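Local atomic coordinates of pyridoxamine 5-phosphate-dependent dehydrase (Escherichia coli, PDB entry 3B8X), a protein that removes the C3'-hydroxyl group of GDP-4-keto-6-deoxy-D-mannose by a combined transamination-deoxygenation reaction on the way to L-colitose of the O-antigen. Residues 189-194 against 273-278; 15-20 against 265-270. The protein carries 1 engineered substitution. One frame throughout, in Å; residues are numbered along the deposited sequence. Where two conformers were deposited one is given.

Contact 1 (189-194 against 273-278); sequences SNHIAT and SVRRKN. Engineered in segment 189-194: Asn190 (natural residue His). With G4M ([(2R,3S,4R,5R)-5-(2-amino-6-oxo-1,6-dihydro-9H-purin-9-yl)-3,4-dihydroxytetrahydrofuran-2-yl]methyl (2R,3S,4S,5S,6R)-3,4-dihydroxy-5-[({3-hydroxy-2-methyl-5-[(phosphonooxy)methyl]pyridin-4-yl}methyl)amino]-6-methyltetrahydro-2H-pyran-2-yl dihydrogen diphosphate), chain O.
Arg275 reaches from its helix to the imidazole of His191 and lays one face of its guanidinium against the ring's CD2 corner. That carbon stands 3.5 Å above the guanidinium plane, offset toward its rim, and CD2 of His191 is 3.6 Å from NE of Arg275. The two planes are 48° apart, so the groups meet at a slant rather than as a stack. The aliphatic part of the arginine, extended from CG to NE, spans the gap, its CG set anti to the carbonyl carbon (chi1 -76°).

At the guanidinium edge, in its plane, two waters extend a buried arginine's grip to backbone carbonyls that it does not hydrogen-bond itself. NH2 of Arg275 donates to water 1 at 3.0 Å, and water 1 in turn donates a hydrogen bond to the carbonyl O of Ser189 at 2.8 Å. The same NH2 donates to water 2 at 2.9 Å, beside the carbonyl O of His191. NH1 turns instead to the carbonyl of Trp303, while NE2 of His191 is paired with Ser302.

Ser189 OG donates to O3P of the ligand diphosphate at 3.0 Å, so the residue held through water 1 also lines the sugar-nucleotide pocket. Asn190 is engineered; histidine is natural there. In this PLP-dependent aminotransferase fold the loop, between strands 181-185 and 198-202 of the mixed sheet, carries Ser189 to the ligand, and helix 255-286 braces it from behind, with Ile272 also against His191.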
loop_
_atom_site.group_PDB
_atom_site.type_symbol
_atom_site.label_atom_id
_atom_site.label_comp_id
_atom_site.label_asym_id
_atom_site.label_seq_id
_atom_site.Cartn_x
_atom_site.Cartn_y
_atom_site.Cartn_z
ATOM N N SER B 189 -8.494 -14.755 -5.627
ATOM C CA SER B 189 -9.285 -15.846 -5.061
ATOM C C SER B 189 -10.592 -15.415 -4.405
ATOM O O SER B 189 -11.223 -16.195 -3.690
ATOM C CB SER B 189 -8.437 -16.650 -4.064
ATOM O OG SER B 189 -7.909 -15.822 -3.039
ATOM N N ASN B 190 -11.021 -14.180 -4.691
ATOM C CA ASN B 190 -12.188 -13.586 -4.059
ATOM C C ASN B 190 -13.437 -13.606 -4.938
ATOM O O ASN B 190 -13.452 -14.232 -5.954
ATOM C CB ASN B 190 -11.861 -12.163 -3.649
ATOM C CG ASN B 190 -12.352 -11.858 -2.306
ATOM O OD1 ASN B 190 -13.363 -12.406 -1.882
ATOM N ND2 ASN B 190 -11.635 -11.023 -1.590
ATOM N N HIS B 191 -14.499 -12.938 -4.482
ATOM C CA HIS B 191 -15.751 -12.902 -5.232
ATOM C C HIS B 191 -15.579 -12.334 -6.629
ATOM O O HIS B 191 -16.172 -12.816 -7.565
ATOM C CB HIS B 191 -16.843 -12.158 -4.453
ATOM C CG HIS B 191 -17.367 -12.974 -3.329
ATOM N ND1 HIS B 191 -16.815 -12.932 -2.061
ATOM C CD2 HIS B 191 -18.268 -13.983 -3.319
ATOM C CE1 HIS B 191 -17.427 -13.825 -1.297
ATOM N NE2 HIS B 191 -18.281 -14.501 -2.047
ATOM N N ILE B 192 -14.807 -11.269 -6.741
ATOM C CA ILE B 192 -14.463 -10.656 -8.037
ATOM C C ILE B 192 -12.952 -10.469 -7.989
ATOM O O ILE B 192 -12.367 -10.467 -6.895
ATOM C CB ILE B 192 -15.178 -9.296 -8.335
ATOM C CG1 ILE B 192 -14.734 -8.178 -7.381
ATOM C CG2 ILE B 192 -16.664 -9.511 -8.356
ATOM C CD1 ILE B 192 -15.238 -6.758 -7.812
ATOM N N ALA B 193 -12.314 -10.310 -9.150
ATOM C CA ALA B 193 -10.861 -10.216 -9.155
ATOM C C ALA B 193 -10.312 -9.201 -10.133
ATOM O O ALA B 193 -10.662 -9.211 -11.289
ATOM C CB ALA B 193 -10.296 -11.603 -9.438
ATOM N N THR B 194 -9.452 -8.300 -9.661
ATOM C CA THR B 194 -8.891 -7.251 -10.498
ATOM C C THR B 194 -7.366 -7.323 -10.350
ATOM O O THR B 194 -6.676 -6.310 -10.330
ATOM C CB THR B 194 -9.386 -5.880 -9.985
ATOM O OG1 THR B 194 -8.983 -5.710 -8.614
ATOM C CG2 THR B 194 -10.879 -5.839 -10.024
ATOM N N SER B 273 -25.156 -16.139 -7.416
ATOM C CA SER B 273 -26.155 -17.176 -7.645
ATOM C C SER B 273 -25.533 -18.581 -7.688
ATOM O O SER B 273 -26.025 -19.537 -7.014
ATOM C CB SER B 273 -26.871 -16.893 -8.964
ATOM O OG SER B 273 -28.011 -17.709 -9.106
ATOM N N VAL B 274 -24.479 -18.714 -8.514
ATOM C CA VAL B 274 -23.801 -20.007 -8.695
ATOM C C VAL B 274 -23.221 -20.486 -7.379
ATOM O O VAL B 274 -23.354 -21.657 -6.993
ATOM C CB VAL B 274 -22.716 -19.953 -9.758
ATOM C CG1 VAL B 274 -22.057 -21.314 -9.893
ATOM C CG2 VAL B 274 -23.320 -19.570 -11.090
ATOM N N ARG B 275 -22.522 -19.574 -6.709
ATOM C CA ARG B 275 -21.912 -19.882 -5.426
ATOM C C ARG B 275 -22.958 -20.329 -4.413
ATOM O O ARG B 275 -22.723 -21.264 -3.657
ATOM C CB ARG B 275 -21.209 -18.657 -4.869
ATOM C CG ARG B 275 -19.885 -18.356 -5.529
ATOM C CD ARG B 275 -19.277 -17.192 -4.808
ATOM N NE ARG B 275 -17.931 -16.941 -5.285
ATOM C CZ ARG B 275 -16.853 -17.331 -4.636
ATOM N NH1 ARG B 275 -16.952 -17.974 -3.471
ATOM N NH2 ARG B 275 -15.681 -17.101 -5.186
ATOM N N ARG B 276 -24.080 -19.624 -4.324
ATOM C CA ARG B 276 -25.127 -20.087 -3.392
ATOM C C ARG B 276 -25.734 -21.434 -3.816
ATOM O O ARG B 276 -26.061 -22.273 -2.968
ATOM C CB ARG B 276 -26.209 -19.018 -3.095
ATOM C CG ARG B 276 -25.669 -17.850 -2.260
ATOM C CD ARG B 276 -26.573 -16.595 -2.299
ATOM N NE ARG B 276 -27.869 -16.964 -1.759
ATOM C CZ ARG B 276 -28.059 -17.374 -0.509
ATOM N NH1 ARG B 276 -27.046 -17.425 0.352
ATOM N NH2 ARG B 276 -29.270 -17.743 -0.125
ATOM N N LYS B 277 -25.873 -21.692 -5.116
ATOM C CA LYS B 277 -26.424 -23.013 -5.465
ATOM C C LYS B 277 -25.403 -24.076 -5.083
ATOM O O LYS B 277 -25.753 -25.159 -4.627
ATOM C CB LYS B 277 -26.764 -23.129 -6.942
ATOM C CG LYS B 277 -27.628 -24.329 -7.238
ATOM C CD LYS B 277 -28.818 -23.975 -8.109
ATOM C CE LYS B 277 -29.624 -25.233 -8.447
ATOM N NZ LYS B 277 -29.375 -25.771 -9.827
ATOM N N ASN B 278 -24.129 -23.725 -5.171
ATOM C CA ASN B 278 -23.124 -24.715 -4.812
ATOM C C ASN B 278 -23.287 -24.961 -3.338
ATOM O O ASN B 278 -23.129 -26.073 -2.866
ATOM C CB ASN B 278 -21.701 -24.186 -5.047
ATOM C CG ASN B 278 -21.284 -24.251 -6.505
ATOM O OD1 ASN B 278 -21.755 -25.094 -7.275
ATOM N ND2 ASN B 278 -20.375 -23.359 -6.891
HETATM O OP3 G4M O . -5.928 -9.882 0.152
HETATM P PL G4M O . -6.418 -8.394 0.395
HETATM O OP1 G4M O . -5.219 -7.403 0.856
HETATM O OP2 G4M O . -7.075 -7.834 -0.960
HETATM O OP4 G4M O . -7.630 -8.413 1.484
HETATM C C5B G4M O . -7.066 -8.603 2.751
HETATM C C5L G4M O . -8.124 -9.167 3.621
HETATM C C6L G4M O . -8.726 -8.351 4.569
HETATM N N1L G4M O . -9.621 -8.855 5.387
HETATM C C2L G4M O . -9.999 -10.115 5.363
HETATM C C2A G4M O . -10.993 -10.634 6.374
HETATM C C3L G4M O . -9.489 -11.007 4.424
HETATM O O3L G4M O . -9.864 -12.303 4.495
HETATM C C4L G4M O . -8.530 -10.502 3.488
HETATM C C4A G4M O . -7.940 -11.324 2.517
HETATM N N4A G4M O . -8.202 -12.597 2.513
HETATM C C4G G4M O . -7.686 -13.400 1.462
HETATM C C5G G4M O . -7.375 -14.801 1.932
HETATM C C6G G4M O . -8.567 -15.395 2.683
HETATM O O5G G4M O . -7.246 -15.499 0.698
HETATM C C3G G4M O . -6.381 -12.822 0.889
HETATM O O3G G4M O . -6.690 -12.226 -0.365
HETATM C C2G G4M O . -5.364 -13.974 0.643
HETATM O O2G G4M O . -4.296 -13.566 -0.217
HETATM C C1G G4M O . -6.048 -15.165 0.012
HETATM O O1G G4M O . -5.200 -16.276 0.270
HETATM P P2 G4M O . -5.027 -17.394 -0.848
HETATM O O3P G4M O . -6.476 -17.835 -1.415
HETATM O O4P G4M O . -4.424 -18.713 -0.124
HETATM O OPP G4M O . -4.082 -16.671 -1.936
HETATM P P G4M O . -3.506 -17.676 -3.050
HETATM O O1P G4M O . -2.722 -19.012 -2.587
HETATM O O2P G4M O . -2.493 -16.696 -3.790
HETATM O "O5'" G4M O . -4.601 -17.900 -4.169
HETATM C "C5'" G4M O . -5.398 -19.030 -3.885
HETATM C "C4'" G4M O . -5.418 -19.895 -5.135
HETATM O "O4'" G4M O . -5.558 -19.044 -6.312
HETATM C "C3'" G4M O . -4.068 -20.632 -5.291
HETATM O "O3'" G4M O . -4.357 -21.868 -5.927
HETATM C "C2'" G4M O . -3.252 -19.689 -6.203
HETATM O "O2'" G4M O . -2.332 -20.477 -6.968
HETATM C "C1'" G4M O . -4.362 -19.182 -7.114
HETATM N N9 G4M O . -4.010 -17.899 -7.730
HETATM C C8 G4M O . -3.839 -16.722 -7.073
HETATM N N7 G4M O . -3.574 -15.791 -7.968
HETATM C C4 G4M O . -3.866 -17.684 -9.078
HETATM C C5 G4M O . -3.582 -16.307 -9.240
HETATM C C6 G4M O . -3.395 -15.785 -10.571
HETATM O O6 G4M O . -3.156 -14.610 -10.805
HETATM N N3 G4M O . -3.936 -18.479 -10.149
HETATM C C2 G4M O . -3.742 -17.987 -11.362
HETATM N N1 G4M O . -3.476 -16.661 -11.595
HETATM N N2 G4M O . -3.802 -18.823 -12.432
HETATM O O HOH W 1 -13.610 -17.569 -3.043
HETATM O O HOH W 2 -15.478 -15.941 -7.855
#

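Contact 2 (15-20 against 265-270)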
loop_
_atom_site.group_PDB
_atom_site.type_symbol
_atom_site.label_atom_id
_atom_site.label_comp_id
_atom_site.label_asym_id
_atom_site.label_seq_id
_atom_site.Cartn_x
_atom_site.Cartn_y
_atom_site.Cartn_z
ATOM N N ASP B 15 -13.508 -12.836 -22.111
ATOM C CA ASP B 15 -13.023 -11.897 -23.092
ATOM C C ASP B 15 -13.243 -10.462 -22.612
ATOM O O ASP B 15 -12.447 -9.589 -22.939
ATOM C CB ASP B 15 -13.695 -12.126 -24.456
ATOM C CG ASP B 15 -15.231 -11.912 -24.414
ATOM O OD1 ASP B 15 -15.981 -12.858 -24.054
ATOM O OD2 ASP B 15 -15.700 -10.796 -24.756
ATOM N N LEU B 16 -14.325 -10.202 -21.873
ATOM C CA LEU B 16 -14.650 -8.846 -21.448
ATOM C C LEU B 16 -13.595 -8.212 -20.570
ATOM O O LEU B 16 -13.313 -7.014 -20.699
ATOM C CB LEU B 16 -16.035 -8.728 -20.807
ATOM C CG LEU B 16 -17.200 -9.118 -21.728
ATOM C CD1 LEU B 16 -18.522 -8.870 -21.029
ATOM C CD2 LEU B 16 -17.127 -8.336 -23.033
ATOM N N GLU B 17 -13.001 -8.999 -19.682
ATOM C CA GLU B 17 -11.962 -8.428 -18.840
ATOM C C GLU B 17 -10.732 -8.112 -19.672
ATOM O O GLU B 17 -10.123 -7.073 -19.510
ATOM C CB GLU B 17 -11.660 -9.291 -17.632
ATOM C CG GLU B 17 -12.755 -9.131 -16.561
ATOM C CD GLU B 17 -13.992 -9.947 -16.875
ATOM O OE1 GLU B 17 -13.933 -10.778 -17.786
ATOM O OE2 GLU B 17 -15.032 -9.761 -16.220
ATOM N N TYR B 18 -10.418 -8.964 -20.630
ATOM C CA TYR B 18 -9.274 -8.736 -21.511
ATOM C C TYR B 18 -9.491 -7.556 -22.422
ATOM O O TYR B 18 -8.559 -6.818 -22.733
ATOM C CB TYR B 18 -9.036 -9.994 -22.327
ATOM C CG TYR B 18 -8.341 -11.043 -21.489
ATOM C CD1 TYR B 18 -9.069 -11.986 -20.738
ATOM C CD2 TYR B 18 -6.940 -11.037 -21.382
ATOM C CE1 TYR B 18 -8.393 -12.904 -19.928
ATOM C CE2 TYR B 18 -6.268 -11.925 -20.570
ATOM C CZ TYR B 18 -6.996 -12.880 -19.875
ATOM O OH TYR B 18 -6.306 -13.791 -19.107
ATOM N N LYS B 19 -10.737 -7.376 -22.836
ATOM C CA LYS B 19 -11.101 -6.239 -23.670
ATOM C C LYS B 19 -10.947 -4.939 -22.872
ATOM O O LYS B 19 -10.601 -3.885 -23.413
ATOM C CB LYS B 19 -12.551 -6.382 -24.193
ATOM C CG LYS B 19 -12.648 -7.123 -25.535
ATOM C CD LYS B 19 -13.892 -7.994 -25.646
ATOM C CE LYS B 19 -13.634 -9.209 -26.540
ATOM N NZ LYS B 19 -14.425 -9.175 -27.807
ATOM N N ALA B 20 -11.271 -5.007 -21.584
ATOM C CA ALA B 20 -11.111 -3.843 -20.715
ATOM C C ALA B 20 -9.631 -3.475 -20.640
ATOM O O ALA B 20 -9.270 -2.314 -20.757
ATOM C CB ALA B 20 -11.692 -4.142 -19.295
ATOM N N LEU B 265 -18.207 -6.411 -11.849
ATOM C CA LEU B 265 -19.432 -6.008 -11.173
ATOM C C LEU B 265 -20.652 -6.472 -11.981
ATOM O O LEU B 265 -21.680 -6.821 -11.416
ATOM C CB LEU B 265 -19.491 -4.491 -10.924
ATOM C CG LEU B 265 -18.488 -3.933 -9.884
ATOM C CD1 LEU B 265 -18.584 -2.453 -9.639
ATOM C CD2 LEU B 265 -18.656 -4.585 -8.528
ATOM N N LYS B 266 -20.550 -6.489 -13.302
ATOM C CA LYS B 266 -21.713 -6.938 -14.030
ATOM C C LYS B 266 -21.963 -8.415 -13.842
ATOM O O LYS B 266 -23.113 -8.868 -13.874
ATOM C CB LYS B 266 -21.585 -6.617 -15.497
ATOM C CG LYS B 266 -21.162 -5.193 -15.727
ATOM C CD LYS B 266 -20.796 -5.022 -17.172
ATOM C CE LYS B 266 -21.024 -3.609 -17.630
ATOM N NZ LYS B 266 -20.593 -3.401 -19.029
ATOM N N LYS B 267 -20.901 -9.183 -13.630
ATOM C CA LYS B 267 -21.087 -10.621 -13.504
ATOM C C LYS B 267 -21.430 -11.047 -12.081
ATOM O O LYS B 267 -21.923 -12.152 -11.854
ATOM C CB LYS B 267 -19.804 -11.348 -13.928
ATOM C CG LYS B 267 -19.603 -11.483 -15.458
ATOM C CD LYS B 267 -18.135 -11.673 -15.802
ATOM C CE LYS B 267 -17.853 -11.824 -17.303
ATOM N NZ LYS B 267 -16.828 -10.880 -17.633
ATOM N N LEU B 268 -21.115 -10.186 -11.120
ATOM C CA LEU B 268 -21.309 -10.534 -9.712
ATOM C C LEU B 268 -22.591 -11.274 -9.305
ATOM O O LEU B 268 -22.570 -12.252 -8.549
ATOM C CB LEU B 268 -21.063 -9.310 -8.833
ATOM C CG LEU B 268 -21.213 -9.527 -7.340
ATOM C CD1 LEU B 268 -20.034 -10.317 -6.869
ATOM C CD2 LEU B 268 -21.258 -8.164 -6.697
ATOM N N PRO B 269 -23.728 -10.764 -9.766
ATOM C CA PRO B 269 -25.005 -11.348 -9.363
ATOM C C PRO B 269 -25.046 -12.825 -9.739
ATOM O O PRO B 269 -25.496 -13.687 -8.979
ATOM C CB PRO B 269 -26.046 -10.519 -10.152
ATOM C CG PRO B 269 -25.343 -9.159 -10.377
ATOM C CD PRO B 269 -23.903 -9.612 -10.680
ATOM N N ARG B 270 -24.580 -13.118 -10.936
ATOM C CA ARG B 270 -24.549 -14.489 -11.390
ATOM C C ARG B 270 -23.502 -15.249 -10.580
ATOM O O ARG B 270 -23.659 -16.407 -10.209
ATOM C CB ARG B 270 -24.183 -14.495 -12.861
ATOM C CG ARG B 270 -24.584 -15.784 -13.551
ATOM C CD ARG B 270 -24.229 -15.823 -15.035
ATOM N NE ARG B 270 -23.051 -15.039 -15.428
ATOM C CZ ARG B 270 -21.822 -15.541 -15.535
ATOM N NH1 ARG B 270 -21.617 -16.822 -15.222
ATOM N NH2 ARG B 270 -20.802 -14.770 -15.935
#
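Glu17 and Lys267 approach from opposite directions, and the ammonium group meets both carboxylate oxygens in a salt bridge that carries the charged part of the contact. NZ of Lys267 is hydrogen-bonded to OE2 of Glu17 at 2.5 Å, an unusually short distance whose exact value is doubtful, and meets that oxygen on its syn side, 15° out of the carboxylate plane. A second, weak bond runs from NZ of Lys267 to OE1 of Glu17 at 2.9 Å. A bend at chi2 (80°) curls the glutamate toward the lysine, whose own chain turns at chi4 just before the nitrogen.

The polar network extends beyond the pair. Asp14 OD1 forms a further salt bridge with Lys267, and Glu17 also accepts from the backbone N of Asp14 and from Gln264 NE2. These bonds help fix the rotation of the carboxylate, and the neighbouring positive charge probably stabilises its ionised form.

Van der Waals contact is slight: CB of Leu16 comes within 3.9 Å of NZ of Lys267, alongside the salt bridge.

Glu17 and Leu16 sit in the first turn of helix 15-27, which packs on helix 255-286, where Ala259, Ile260 and Glu263 continue the interface. From helix 255-286, Leu265 and Leu268 reach helix 34-47. Tyr18, on helix 15-27, packs on Leu25 of the second subunit.

How the contacts relate
From the N terminus, the chain first enters helix 15-27, the early partner of contact 2, and then builds much of the large mixed sheet before the loop 189-194 of contact 1. Helix 255-286 supplies both later segments: 265-270 closes the long loop of contact 2, and 273-278, further along, closes the shorter one of contact 1. The segments therefore alternate and the two closures cross. Their centres are 12 Å apart, joined by packing of Ile192 against Leu265 and Leu268. One helix thus ties the N-terminal helix to the ligand-side loop of the sheet, a compact example of long-range closures sharing a single element.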